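Local atomic coordinates of diguanylate cyclase (PDB entry 5M3C), a protein that joins a GGDEF domain and an EAL domain in one chain, a pairing of modules found in many bacterial signalling proteins. Residues B[197-202]-B[394-399]; B[414-417]-B[423-426]; B[254-259]-B[416-421]. All blocks are in the same frame, centred on the assembly; numbering follows the deposited sequence.

Interaction 1 (B[197-202]-B[394-399]); sequences PKLSLE and GQQSFL
The flat group here is the carboxamide of Gln-396, which turns its nitrogen end to the close of strand 192-200 and the residue just after it: NE2 lies 4.3 Å from Leu-199 CD2 and 4.4 Å from Leu-201 CD1. Both methyls lie beyond NE2 and on the same side of the amide plane, so the leucines meet the end of the group and do not stack over it. Gln-396 spans the gap because its chain is fully extended, with CG anti to the backbone N (chi1 -174°) and CD anti to CA (chi2 176°). A second, wholly apolar touch lies about one helical turn further on, where Leu-201 CD2 rests 4.0 Å from Leu-399 CB as the two side chains cross obliquely. The backbones remain well apart, with the CA atoms of Leu-201 and Leu-399 8.3 Å from each other, and only about 143 Å² is buried. The helix is met here by side chains reaching out from the end of a strand and the loop after it. Leu-199 also packs on Leu-206 of strand 206-217 and on Leu-412 of strand 406-417, while Gln-396 reaches Val-411. Helix 393-401 thus lies against the end of strand 192-200 and strand 406-417, with helix 365-380 touching Leu-399 through Thr-371.

Interaction 2 (B[414-417]-B[423-426]); sequences PPLP and SKFL
At the strand-to-helix turn that joins strand 406-417 to helix 418-425, Leu-416 packs back on Phe-425 near the end of the helix. The touching atom is the methyl CD1 of Leu-416, which lies at the edge of the phenyl ring, in its plane, 3.7 Å from Phe-425 CE2. The two side chains run at about a right angle to each other. With CG beside the backbone N (chi1 -62°), Leu-416 has its CD1 against the ring. Pro-417 occupies the N-cap position, where the chain passes directly from the last strand of the EAL-type, TIM-barrel-like sheet into the helix that packs beside it. Lys-424 contributes through its aliphatic part: CB is 4.3 Å from Leu-416 CD1, and CG sits 3.6 Å above one face of the Phe-425 ring, offset toward its rim. The ring therefore has a methyl at its edge and a methylene over a face, the methylene from the residue next to it and the methyl from across the turn. Phe-425 also reaches Pro-197 of strand 192-200 as well as Leu-412 and Ser-413 of strand 406-417, and its ring meets that of Phe-421 at about 35°.

Interaction 3 (B[254-259]-B[416-421]); sequences GEWQKL and LPAELF
Trp-256 and Phe-421 reach toward each other from two helices, their side chains crossing at about a right angle while their ring planes are inclined by 33°. The six-membered ring of the indole and the phenyl ring have centroids 5.5 Å apart. The pairing is made by CH2 and CZ2 of the indole: Trp-256 CH2 approaches Phe-421 CD2 to 3.8 Å, and Trp-256 CZ2 lies 4.1 Å from the same carbon. CZ2 is shared with a third residue, for it also sits 4.1 Å from Ala-418 CB and 4.0 Å from Ala-418 O at the first turn of helix 418-425. The methyl of Ala-418 lies against the indole at that turn. Phe-421 stands about one turn further along, with CG anti to its backbone nitrogen (chi1 -176°), which projects the ring toward helix 238-259. The first turn itself is closed by the backbone bond from Phe-421 N to the carbonyl O of Pro-417, the residue at the N-cap position.

Around the pair, Tyr-195 of strand 192-200 meets the indole edge-to-face and also touches Phe-421, so the two helices and the strand come together in an aromatic cluster. Helix 238-259 is thereby joined to the C-terminal helix of the EAL-type fold. Across the contact the partners are mostly carbon, with one backbone carbonyl close to CZ2, so cohesion here rests on van der Waals fit and burial rather than on directional bonds.

Overall arrangement
All three interactions gather round two neighbouring strands of the EAL-type sheet, 192-200 and 406-417, on the same side of the chain's centre. Interactions 2 and 3 are closest, about 9 Å between centres, and share Leu-416 and Pro-417. The centre of interaction 1 lies about 18 Å from that of interaction 2 and about 23 Å from that of interaction 3, yet Pro-197 bridges the gap: its CG is 3.6 Å from Phe-425 CZ. In sequence, interactions 1 and 3 alternate their segments, whereas interaction 2 opens after interaction 1 has closed. Helices 238-259, 393-401 and 418-425 are thus packed, over long and short sequence separations, round the same pair of strands in the EAL domain.

Interaction 1 (B[197-202]-B[394-399])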
# COMPACT_ATOMS: atom_id res chain seq x y z
N PRO B 197 -6.71 -30.71 9.43
CA PRO B 197 -7.69 -30.51 10.49
C PRO B 197 -7.44 -29.26 11.32
O PRO B 197 -6.29 -28.86 11.51
CB PRO B 197 -7.51 -31.76 11.36
CG PRO B 197 -6.08 -32.14 11.17
CD PRO B 197 -5.76 -31.79 9.74
N LYS B 198 -8.52 -28.64 11.80
CA LYS B 198 -8.44 -27.55 12.76
C LYS B 198 -9.00 -27.99 14.10
O LYS B 198 -10.08 -28.57 14.16
CB LYS B 198 -9.23 -26.33 12.27
CG LYS B 198 -8.51 -25.44 11.28
CD LYS B 198 -8.87 -25.79 9.84
CE LYS B 198 -9.18 -24.53 9.04
NZ LYS B 198 -10.64 -24.23 9.08
N LEU B 199 -8.27 -27.71 15.17
CA LEU B 199 -8.70 -28.10 16.51
C LEU B 199 -9.05 -26.87 17.34
O LEU B 199 -8.57 -25.78 17.06
CB LEU B 199 -7.60 -28.90 17.22
CG LEU B 199 -8.02 -29.79 18.39
CD1 LEU B 199 -8.59 -31.11 17.88
CD2 LEU B 199 -6.84 -30.05 19.30
N SER B 200 -9.90 -27.06 18.34
CA SER B 200 -10.21 -26.00 19.29
C SER B 200 -9.46 -26.26 20.58
O SER B 200 -9.43 -27.39 21.07
CB SER B 200 -11.71 -25.93 19.57
OG SER B 200 -12.00 -25.11 20.69
N LEU B 201 -8.84 -25.23 21.14
CA LEU B 201 -8.15 -25.36 22.42
C LEU B 201 -9.15 -25.25 23.57
O LEU B 201 -8.90 -25.73 24.67
CB LEU B 201 -7.05 -24.30 22.55
CG LEU B 201 -5.74 -24.64 21.83
CD1 LEU B 201 -5.99 -25.51 20.60
CD2 LEU B 201 -4.99 -23.37 21.45
N GLU B 202 -10.30 -24.64 23.29
CA GLU B 202 -11.35 -24.46 24.29
C GLU B 202 -12.03 -25.78 24.65
O GLU B 202 -12.55 -25.93 25.76
CB GLU B 202 -12.39 -23.46 23.79
N GLY B 394 5.23 -27.19 22.93
CA GLY B 394 5.44 -25.96 23.68
C GLY B 394 4.67 -24.80 23.08
O GLY B 394 4.19 -23.92 23.80
N GLN B 395 4.56 -24.80 21.75
CA GLN B 395 3.82 -23.76 21.05
C GLN B 395 2.33 -23.88 21.34
O GLN B 395 1.65 -22.88 21.59
CB GLN B 395 4.06 -23.85 19.54
CG GLN B 395 5.47 -23.46 19.12
CD GLN B 395 5.74 -23.75 17.65
OE1 GLN B 395 4.82 -24.08 16.90
NE2 GLN B 395 6.99 -23.63 17.25
N GLN B 396 1.81 -25.11 21.30
CA GLN B 396 0.40 -25.34 21.59
C GLN B 396 0.09 -25.02 23.05
O GLN B 396 -0.97 -24.47 23.35
CB GLN B 396 0.02 -26.79 21.30
CG GLN B 396 -1.47 -27.06 21.45
CD GLN B 396 -1.86 -28.47 21.05
OE1 GLN B 396 -1.03 -29.26 20.62
NE2 GLN B 396 -3.15 -28.79 21.20
N SER B 397 1.02 -25.35 23.95
CA SER B 397 0.86 -25.02 25.36
C SER B 397 0.66 -23.52 25.52
O SER B 397 -0.38 -23.07 26.01
CB SER B 397 2.08 -25.48 26.17
OG SER B 397 2.20 -26.90 26.15
N PHE B 398 1.66 -22.75 25.08
CA PHE B 398 1.61 -21.29 25.14
C PHE B 398 0.24 -20.77 24.70
O PHE B 398 -0.44 -20.07 25.44
CB PHE B 398 2.69 -20.70 24.24
CG PHE B 398 2.71 -19.19 24.21
CD1 PHE B 398 1.75 -18.49 23.50
CD2 PHE B 398 3.70 -18.49 24.88
CE1 PHE B 398 1.77 -17.11 23.47
CE2 PHE B 398 3.72 -17.10 24.84
CZ PHE B 398 2.76 -16.41 24.14
N LEU B 399 -0.15 -21.13 23.48
CA LEU B 399 -1.39 -20.65 22.89
C LEU B 399 -2.59 -20.88 23.80
O LEU B 399 -3.56 -20.12 23.75
CB LEU B 399 -1.62 -21.31 21.53
CG LEU B 399 -0.66 -20.86 20.42
CD1 LEU B 399 -0.73 -21.80 19.23
CD2 LEU B 399 -0.95 -19.43 19.99

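Interaction 2 (B[414-417]-B[423-426])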
# COMPACT_ATOMS: atom_id res chain seq x y z
N PRO B 414 -0.24 -32.95 9.57
CA PRO B 414 0.01 -32.32 8.28
C PRO B 414 -1.18 -32.56 7.35
O PRO B 414 -2.04 -33.39 7.65
CB PRO B 414 1.25 -33.05 7.77
CG PRO B 414 1.22 -34.38 8.43
CD PRO B 414 0.58 -34.16 9.77
N PRO B 415 -1.24 -31.82 6.24
CA PRO B 415 -2.33 -32.00 5.28
C PRO B 415 -2.40 -33.45 4.79
O PRO B 415 -1.38 -34.01 4.38
CB PRO B 415 -1.95 -31.06 4.14
CG PRO B 415 -1.06 -30.03 4.76
CD PRO B 415 -0.30 -30.76 5.82
N LEU B 416 -3.59 -34.03 4.85
CA LEU B 416 -3.79 -35.43 4.47
C LEU B 416 -4.62 -35.58 3.19
O LEU B 416 -5.44 -34.72 2.88
CB LEU B 416 -4.49 -36.20 5.59
CG LEU B 416 -3.79 -36.32 6.95
CD1 LEU B 416 -4.52 -37.35 7.80
CD2 LEU B 416 -2.32 -36.70 6.79
N PRO B 417 -4.40 -36.67 2.44
CA PRO B 417 -5.29 -37.03 1.34
C PRO B 417 -6.68 -37.42 1.84
O PRO B 417 -6.81 -37.94 2.95
CB PRO B 417 -4.60 -38.23 0.70
CG PRO B 417 -3.17 -38.11 1.09
CD PRO B 417 -3.19 -37.51 2.46
N SER B 423 -10.54 -41.31 7.21
CA SER B 423 -10.24 -42.45 8.07
C SER B 423 -9.60 -42.04 9.40
O SER B 423 -9.67 -42.79 10.37
CB SER B 423 -9.34 -43.45 7.34
OG SER B 423 -8.55 -44.19 8.24
N LYS B 424 -8.99 -40.86 9.45
CA LYS B 424 -8.24 -40.47 10.64
C LYS B 424 -8.94 -39.44 11.54
O LYS B 424 -8.64 -39.37 12.74
CB LYS B 424 -6.85 -39.95 10.26
CG LYS B 424 -6.00 -39.58 11.47
CD LYS B 424 -4.56 -40.07 11.34
CE LYS B 424 -3.84 -40.01 12.68
NZ LYS B 424 -2.55 -40.74 12.67
N PHE B 425 -9.85 -38.65 10.99
CA PHE B 425 -10.53 -37.63 11.80
C PHE B 425 -12.05 -37.68 11.70
O PHE B 425 -12.74 -36.96 12.43
CB PHE B 425 -10.06 -36.23 11.41
CG PHE B 425 -8.59 -36.03 11.58
CD1 PHE B 425 -8.08 -35.58 12.78
CD2 PHE B 425 -7.72 -36.29 10.54
CE1 PHE B 425 -6.72 -35.40 12.95
CE2 PHE B 425 -6.36 -36.11 10.70
CZ PHE B 425 -5.86 -35.67 11.90
N LEU B 426 -12.57 -38.53 10.82
CA LEU B 426 -14.01 -38.50 10.55
C LEU B 426 -14.77 -39.71 11.10
O LEU B 426 -14.39 -40.86 10.90
CB LEU B 426 -14.26 -38.32 9.05
CG LEU B 426 -13.60 -37.06 8.47
CD1 LEU B 426 -14.41 -36.53 7.29
CD2 LEU B 426 -13.43 -35.97 9.51

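Interaction 3 (B[254-259]-B[416-421])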
# COMPACT_ATOMS: atom_id res chain seq x y z
N GLY B 254 -19.61 -31.86 0.49
CA GLY B 254 -20.95 -32.39 0.28
C GLY B 254 -20.97 -33.89 0.51
O GLY B 254 -21.70 -34.40 1.36
N GLU B 255 -20.14 -34.60 -0.26
CA GLU B 255 -20.01 -36.05 -0.10
C GLU B 255 -19.81 -36.40 1.37
O GLU B 255 -20.39 -37.36 1.88
CB GLU B 255 -18.84 -36.58 -0.94
N TRP B 256 -18.98 -35.62 2.05
CA TRP B 256 -18.71 -35.86 3.47
C TRP B 256 -19.89 -35.52 4.37
O TRP B 256 -20.03 -36.10 5.44
CB TRP B 256 -17.48 -35.07 3.93
CG TRP B 256 -16.19 -35.70 3.54
CD1 TRP B 256 -15.99 -37.02 3.24
CD2 TRP B 256 -14.92 -35.06 3.44
NE1 TRP B 256 -14.66 -37.23 2.94
CE2 TRP B 256 -13.99 -36.05 3.06
CE3 TRP B 256 -14.48 -33.75 3.64
CZ2 TRP B 256 -12.64 -35.76 2.87
CZ3 TRP B 256 -13.14 -33.47 3.45
CH2 TRP B 256 -12.23 -34.47 3.07
N GLN B 257 -20.73 -34.58 3.94
CA GLN B 257 -21.92 -34.25 4.72
C GLN B 257 -22.80 -35.47 4.84
O GLN B 257 -23.34 -35.76 5.90
CB GLN B 257 -22.71 -33.11 4.08
CG GLN B 257 -22.26 -31.73 4.51
CD GLN B 257 -23.39 -30.72 4.51
OE1 GLN B 257 -24.50 -31.01 4.04
NE2 GLN B 257 -23.12 -29.53 5.03
N LYS B 258 -22.94 -36.18 3.72
CA LYS B 258 -23.76 -37.39 3.68
C LYS B 258 -23.11 -38.49 4.50
O LYS B 258 -23.68 -38.97 5.48
CB LYS B 258 -23.92 -37.86 2.23
CG LYS B 258 -24.16 -36.73 1.25
CD LYS B 258 -25.08 -37.16 0.13
CE LYS B 258 -26.06 -36.05 -0.22
NZ LYS B 258 -27.40 -36.60 -0.58
N LEU B 259 -21.91 -38.88 4.09
CA LEU B 259 -21.22 -40.01 4.69
C LEU B 259 -20.99 -39.79 6.19
O LEU B 259 -21.58 -40.49 7.02
CB LEU B 259 -19.88 -40.25 3.99
N LEU B 416 -3.59 -34.03 4.85
CA LEU B 416 -3.79 -35.43 4.47
C LEU B 416 -4.62 -35.58 3.19
O LEU B 416 -5.44 -34.72 2.88
CB LEU B 416 -4.49 -36.20 5.59
CG LEU B 416 -3.79 -36.32 6.95
CD1 LEU B 416 -4.52 -37.35 7.80
CD2 LEU B 416 -2.32 -36.70 6.79
N PRO B 417 -4.40 -36.67 2.44
CA PRO B 417 -5.29 -37.03 1.34
C PRO B 417 -6.68 -37.42 1.84
O PRO B 417 -6.81 -37.94 2.95
CB PRO B 417 -4.60 -38.23 0.70
CG PRO B 417 -3.17 -38.11 1.09
CD PRO B 417 -3.19 -37.51 2.46
N ALA B 418 -7.70 -37.17 1.03
CA ALA B 418 -9.10 -37.36 1.43
C ALA B 418 -9.36 -38.65 2.22
O ALA B 418 -9.80 -38.60 3.37
CB ALA B 418 -10.01 -37.31 0.20
N GLU B 419 -9.11 -39.80 1.59
CA GLU B 419 -9.32 -41.10 2.23
C GLU B 419 -8.69 -41.15 3.61
O GLU B 419 -9.33 -41.53 4.60
CB GLU B 419 -8.75 -42.23 1.37
CG GLU B 419 -9.74 -42.87 0.41
CD GLU B 419 -10.13 -41.97 -0.75
OE1 GLU B 419 -10.93 -42.42 -1.60
OE2 GLU B 419 -9.64 -40.82 -0.82
N LEU B 420 -7.42 -40.76 3.67
CA LEU B 420 -6.66 -40.81 4.91
C LEU B 420 -7.26 -39.86 5.95
O LEU B 420 -7.34 -40.19 7.13
CB LEU B 420 -5.19 -40.44 4.66
CG LEU B 420 -4.15 -41.16 5.52
CD1 LEU B 420 -2.87 -40.35 5.58
CD2 LEU B 420 -4.67 -41.43 6.93
N PHE B 421 -7.68 -38.68 5.50
CA PHE B 421 -8.33 -37.72 6.37
C PHE B 421 -9.58 -38.35 6.97
O PHE B 421 -9.71 -38.46 8.19
CB PHE B 421 -8.70 -36.46 5.59
CG PHE B 421 -9.29 -35.37 6.44
CD1 PHE B 421 -8.48 -34.58 7.23
CD2 PHE B 421 -10.66 -35.14 6.44
CE1 PHE B 421 -9.01 -33.58 8.02
CE2 PHE B 421 -11.20 -34.14 7.22
CZ PHE B 421 -10.37 -33.36 8.01